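Local coordinates for pirin family protein (Acinetobacter baumannii, PDB 6D0P) that probably acts as a quercetin 2,3-dioxygenase, a two-domain bicupin of the pirin family that carries one metal ion in its N-terminal cupin, at residues T37-Y46 with T205-G213. Residues are numbered along the deposited sequence; the frame is centred on the assembly and turned at random.
Sequences TLSPFLLLDY and TTLVVVLEG
Tyr46 lies over Leu211 where the two cupin domains of this pirin fold meet: strand 41-52 of the N-terminal cupin and the turn before it face strand 205-210 of the C-terminal one and the corner after it, with no backbone-to-backbone hydrogen bond between the segments. From Tyr46 CB outward, each atom in turn meets Leu211: CB sits 4.2 Å from Leu211 CD2, and the same methyl lies against CG and CD1, making a CH-pi contact 3.8 Å from the ring centroid and 14° off its normal. Farther along, CE2 and CZ pass Leu211 CB, with CE2 also close to Leu211 O. With CG anti to the backbone N (chi1 172°), the ring is directed over Leu211. At its tip, OH is hydrogen-bonded to Glu124 OE2 and accepts from a water that also donates to Glu212 OE1, a carboxylate already salt-bridged to Lys247.

Next along the interface the join is apolar. Leu44 CD1 meets Val209 CG2 tip to tip at 3.7 Å, and Leu207 CD1 touches both Leu38 CD2 and the Phe41 ring, approaching the latter obliquely. A hydrogen bond closes the far end: Thr205 OG1 donates to Ser39 O at 2.6 Å, tilted 18° from the carbonyl plane. The Thr205 CG2 methyl packs 3.6 Å from Thr37 O.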
ATOM      1  N   THR A  37      -1.961 -14.906   6.550  1.00 17.62           N
ATOM      2  CA  THR A  37      -1.435 -15.241   5.219  1.00 18.41           C
ATOM      3  C   THR A  37      -0.775 -14.019   4.553  1.00 17.34           C
ATOM      4  O   THR A  37       0.206 -14.157   3.784  1.00 17.65           O
ATOM      5  CB  THR A  37      -2.563 -15.763   4.321  1.00 21.28           C
ATOM      6  OG1 THR A  37      -3.052 -16.947   4.954  1.00 22.74           O
ATOM      7  CG2 THR A  37      -2.116 -16.050   2.909  1.00 22.49           C
ATOM      8  N   LEU A  38      -1.304 -12.831   4.827  1.00 15.61           N
ATOM      9  CA  LEU A  38      -0.799 -11.606   4.227  1.00 15.08           C
ATOM     10  C   LEU A  38       0.385 -10.999   4.989  1.00 14.29           C
ATOM     11  O   LEU A  38       1.004 -10.059   4.472  1.00 12.20           O
ATOM     12  CB  LEU A  38      -1.931 -10.580   4.227  1.00 15.90           C
ATOM     13  CG  LEU A  38      -3.151 -10.933   3.387  1.00 17.26           C
ATOM     14  CD1 LEU A  38      -4.285  -9.965   3.701  1.00 18.46           C
ATOM     15  CD2 LEU A  38      -2.815 -10.882   1.903  1.00 17.45           C
ATOM     16  N   SER A  39       0.659 -11.445   6.212  1.00 13.82           N
ATOM     17  CA  SER A  39       1.654 -10.790   7.107  1.00 14.53           C
ATOM     18  C   SER A  39       2.984 -10.558   6.379  1.00 14.25           C
ATOM     19  O   SER A  39       3.575 -11.491   5.833  1.00 13.81           O
ATOM     20  CB  SER A  39       1.851 -11.606   8.378  1.00 15.68           C
ATOM     21  OG  SER A  39       2.764 -10.975   9.272  1.00 15.48           O
ATOM     22  N   PRO A  40       3.549  -9.355   6.464  1.00 13.83           N
ATOM     23  CA  PRO A  40       3.128  -8.251   7.322  1.00 13.86           C
ATOM     24  C   PRO A  40       2.121  -7.252   6.752  1.00 13.90           C
ATOM     25  O   PRO A  40       1.928  -6.191   7.353  1.00 14.72           O
ATOM     26  CB  PRO A  40       4.481  -7.527   7.526  1.00 14.16           C
ATOM     27  CG  PRO A  40       5.177  -7.707   6.198  1.00 13.80           C
ATOM     28  CD  PRO A  40       4.835  -9.117   5.806  1.00 13.47           C
ATOM     29  N   PHE A  41       1.529  -7.546   5.593  1.00 13.20           N
ATOM     30  CA  PHE A  41       0.624  -6.629   4.959  1.00 12.81           C
ATOM     31  C   PHE A  41      -0.762  -6.789   5.569  1.00 13.30           C
ATOM     32  O   PHE A  41      -1.158  -7.890   5.861  1.00 15.07           O
ATOM     33  CB  PHE A  41       0.671  -6.804   3.443  1.00 12.18           C
ATOM     34  CG  PHE A  41       2.077  -6.623   2.942  1.00 12.21           C
ATOM     35  CD1 PHE A  41       2.642  -5.360   2.890  1.00 12.70           C
ATOM     36  CD2 PHE A  41       2.862  -7.718   2.622  1.00 12.42           C
ATOM     37  CE1 PHE A  41       3.964  -5.177   2.504  1.00 12.92           C
ATOM     38  CE2 PHE A  41       4.176  -7.536   2.221  1.00 12.62           C
ATOM     39  CZ  PHE A  41       4.725  -6.272   2.163  1.00 13.54           C
ATOM     40  N   LEU A  42      -1.488  -5.679   5.701  1.00 13.36           N
ATOM     41  CA  LEU A  42      -2.810  -5.687   6.377  1.00 13.83           C
ATOM     42  C   LEU A  42      -3.973  -5.342   5.439  1.00 14.41           C
ATOM     43  O   LEU A  42      -5.080  -5.867   5.632  1.00 15.33           O
ATOM     44  CB  LEU A  42      -2.793  -4.646   7.497  1.00 13.78           C
ATOM     45  CG  LEU A  42      -1.969  -4.991   8.733  1.00 13.82           C
ATOM     46  CD1 LEU A  42      -1.832  -3.769   9.624  1.00 14.41           C
ATOM     47  CD2 LEU A  42      -2.588  -6.173   9.468  1.00 13.93           C
ATOM     48  N   LEU A  43      -3.745  -4.481   4.471  1.00 14.14           N
ATOM     49  CA  LEU A  43      -4.834  -3.967   3.654  1.00 15.33           C
ATOM     50  C   LEU A  43      -4.281  -3.282   2.409  1.00 14.75           C
ATOM     51  O   LEU A  43      -3.255  -2.628   2.469  1.00 13.54           O
ATOM     52  CB  LEU A  43      -5.614  -2.955   4.492  1.00 18.36           C
ATOM     53  CG  LEU A  43      -6.877  -2.410   3.842  1.00 21.41           C
ATOM     54  CD1 LEU A  43      -8.104  -2.780   4.650  1.00 25.98           C
ATOM     55  CD2 LEU A  43      -6.771  -0.930   3.624  1.00 24.34           C
ATOM     56  N   LEU A  44      -5.002  -3.417   1.305  1.00 14.55           N
ATOM     57  CA  LEU A  44      -4.665  -2.692   0.068  1.00 15.53           C
ATOM     58  C   LEU A  44      -5.968  -2.208  -0.562  1.00 15.16           C
ATOM     59  O   LEU A  44      -6.879  -3.024  -0.894  1.00 14.40           O
ATOM     60  CB  LEU A  44      -3.874  -3.566  -0.916  1.00 17.22           C
ATOM     61  CG  LEU A  44      -3.214  -2.810  -2.075  1.00 20.01           C
ATOM     62  CD1 LEU A  44      -2.197  -3.685  -2.798  1.00 24.03           C
ATOM     63  CD2 LEU A  44      -4.237  -2.291  -3.076  1.00 20.53           C
ATOM     64  N   ASP A  45      -6.058  -0.889  -0.671  1.00 15.21           N
ATOM     65  CA  ASP A  45      -7.180  -0.217  -1.332  1.00 15.66           C
ATOM     66  C   ASP A  45      -6.649   0.459  -2.598  1.00 14.35           C
ATOM     67  O   ASP A  45      -5.683   1.240  -2.536  1.00 14.95           O
ATOM     68  CB  ASP A  45      -7.830   0.845  -0.456  1.00 17.11           C
ATOM     69  CG  ASP A  45      -8.818   0.315   0.564  1.00 20.51           C
ATOM     70  OD1 ASP A  45      -9.255  -0.853   0.420  1.00 22.11           O
ATOM     71  OD2 ASP A  45      -9.174   1.112   1.480  1.00 23.45           O
ATOM     72  N   TYR A  46      -7.284   0.178  -3.721  1.00 13.65           N
ATOM     73  CA  TYR A  46      -6.853   0.777  -4.980  1.00 13.86           C
ATOM     74  C   TYR A  46      -7.910   1.731  -5.529  1.00 13.51           C
ATOM     75  O   TYR A  46      -9.012   1.310  -5.894  1.00 13.21           O
ATOM     76  CB  TYR A  46      -6.545  -0.319  -6.001  1.00 13.98           C
ATOM     77  CG  TYR A  46      -6.275   0.148  -7.407  1.00 14.62           C
ATOM     78  CD1 TYR A  46      -5.436   1.213  -7.665  1.00 15.86           C
ATOM     79  CD2 TYR A  46      -6.804  -0.523  -8.494  1.00 15.94           C
ATOM     80  CE1 TYR A  46      -5.153   1.624  -8.965  1.00 16.37           C
ATOM     81  CE2 TYR A  46      -6.527  -0.129  -9.797  1.00 17.11           C
ATOM     82  CZ  TYR A  46      -5.708   0.956 -10.038  1.00 16.52           C
ATOM     83  OH  TYR A  46      -5.438   1.360 -11.323  1.00 16.92           O
ATOM     84  N   THR A 205       6.358 -14.002   2.713  1.00 14.82           N
ATOM     85  CA  THR A 205       5.049 -13.755   2.106  1.00 14.37           C
ATOM     86  C   THR A 205       5.320 -13.046   0.778  1.00 14.58           C
ATOM     87  O   THR A 205       6.189 -12.172   0.752  1.00 14.83           O
ATOM     88  CB  THR A 205       4.221 -12.828   2.998  1.00 14.48           C
ATOM     89  OG1 THR A 205       3.954 -13.541   4.199  1.00 14.69           O
ATOM     90  CG2 THR A 205       2.941 -12.333   2.363  1.00 14.33           C
ATOM     91  N   THR A 206       4.601 -13.419  -0.285  1.00 13.73           N
ATOM     92  CA  THR A 206       4.804 -12.866  -1.592  1.00 13.69           C
ATOM     93  C   THR A 206       3.446 -12.654  -2.244  1.00 13.06           C
ATOM     94  O   THR A 206       2.709 -13.633  -2.509  1.00 12.77           O
ATOM     95  CB  THR A 206       5.682 -13.782  -2.453  1.00 15.81           C
ATOM     96  OG1 THR A 206       6.946 -13.984  -1.816  1.00 18.64           O
ATOM     97  CG2 THR A 206       5.922 -13.205  -3.828  1.00 15.75           C
ATOM     98  N   LEU A 207       3.086 -11.390  -2.413  1.00 12.72           N
ATOM     99  CA  LEU A 207       1.832 -11.017  -3.021  1.00 12.59           C
ATOM    100  C   LEU A 207       2.104 -10.294  -4.342  1.00 13.06           C
ATOM    101  O   LEU A 207       2.930  -9.364  -4.379  1.00 14.36           O
ATOM    102  CB  LEU A 207       1.074 -10.097  -2.060  1.00 12.69           C
ATOM    103  CG  LEU A 207       0.920 -10.607  -0.636  1.00 13.16           C
ATOM    104  CD1 LEU A 207       0.306  -9.533   0.229  1.00 13.57           C
ATOM    105  CD2 LEU A 207       0.074 -11.885  -0.605  1.00 14.05           C
ATOM    106  N   VAL A 208       1.446 -10.727  -5.413  1.00 12.94           N
ATOM    107  CA  VAL A 208       1.540 -10.066  -6.721  1.00 13.73           C
ATOM    108  C   VAL A 208       0.210  -9.360  -6.950  1.00 13.98           C
ATOM    109  O   VAL A 208      -0.840 -10.000  -7.003  1.00 13.20           O
ATOM    110  CB  VAL A 208       1.851 -11.049  -7.856  1.00 15.03           C
ATOM    111  CG1 VAL A 208       1.876 -10.367  -9.220  1.00 15.45           C
ATOM    112  CG2 VAL A 208       3.150 -11.786  -7.566  1.00 15.71           C
ATOM    113  N   VAL A 209       0.273  -8.044  -6.983  1.00 13.47           N
ATOM    114  CA  VAL A 209      -0.924  -7.235  -7.162  1.00 14.17           C
ATOM    115  C   VAL A 209      -0.929  -6.690  -8.595  1.00 14.54           C
ATOM    116  O   VAL A 209       0.034  -6.058  -9.016  1.00 14.91           O
ATOM    117  CB  VAL A 209      -0.997  -6.089  -6.143  1.00 14.73           C
ATOM    118  CG1 VAL A 209      -2.257  -5.242  -6.337  1.00 16.34           C
ATOM    119  CG2 VAL A 209      -0.924  -6.613  -4.723  1.00 15.77           C
ATOM    120  N   VAL A 210      -1.992  -6.998  -9.325  1.00 13.14           N
ATOM    121  CA  VAL A 210      -2.179  -6.495 -10.649  1.00 14.78           C
ATOM    122  C   VAL A 210      -3.251  -5.413 -10.565  1.00 14.10           C
ATOM    123  O   VAL A 210      -4.402  -5.704 -10.323  1.00 14.85           O
ATOM    124  CB  VAL A 210      -2.556  -7.612 -11.639  1.00 15.63           C
ATOM    125  CG1 VAL A 210      -2.762  -7.071 -13.051  1.00 16.41           C
ATOM    126  CG2 VAL A 210      -1.514  -8.710 -11.625  1.00 17.70           C
ATOM    127  N   LEU A 211      -2.855  -4.159 -10.742  1.00 14.12           N
ATOM    128  CA  LEU A 211      -3.799  -3.064 -10.677  1.00 14.73           C
ATOM    129  C   LEU A 211      -4.595  -2.959 -11.977  1.00 15.96           C
ATOM    130  O   LEU A 211      -5.830  -2.785 -11.951  1.00 14.78           O
ATOM    131  CB  LEU A 211      -3.048  -1.758 -10.408  1.00 15.36           C
ATOM    132  CG  LEU A 211      -2.253  -1.707  -9.111  1.00 15.65           C
ATOM    133  CD1 LEU A 211      -1.458  -0.410  -9.041  1.00 16.60           C
ATOM    134  CD2 LEU A 211      -3.147  -1.857  -7.892  1.00 15.94           C
ATOM    135  N   GLU A 212      -3.898  -3.097 -13.095  1.00 16.49           N
ATOM    136  CA  GLU A 212      -4.485  -2.960 -14.411  1.00 18.81           C
ATOM    137  C   GLU A 212      -3.632  -3.766 -15.388  1.00 17.85           C
ATOM    138  O   GLU A 212      -2.424  -3.789 -15.248  1.00 17.30           O
ATOM    139  CB  GLU A 212      -4.494  -1.475 -14.793  1.00 22.32           C
ATOM    140  CG  GLU A 212      -5.231  -1.139 -16.065  1.00 27.27           C
ATOM    141  CD  GLU A 212      -5.014   0.318 -16.469  1.00 35.21           C
ATOM    142  OE1 GLU A 212      -5.423   1.252 -15.679  1.00 36.09           O
ATOM    143  OE2 GLU A 212      -4.402   0.537 -17.539  1.00 39.71           O
ATOM    144  N   GLY A 213      -4.275  -4.439 -16.333  1.00 17.76           N
ATOM    145  CA  GLY A 213      -3.561  -5.198 -17.348  1.00 18.57           C
ATOM    146  C   GLY A 213      -3.802  -6.687 -17.227  1.00 19.18           C
ATOM    147  O   GLY A 213      -4.876  -7.129 -16.774  1.00 18.12           O
TER
HETATM  148  O   HOH W   1      -7.101   0.712 -13.571  1.00 29.27           O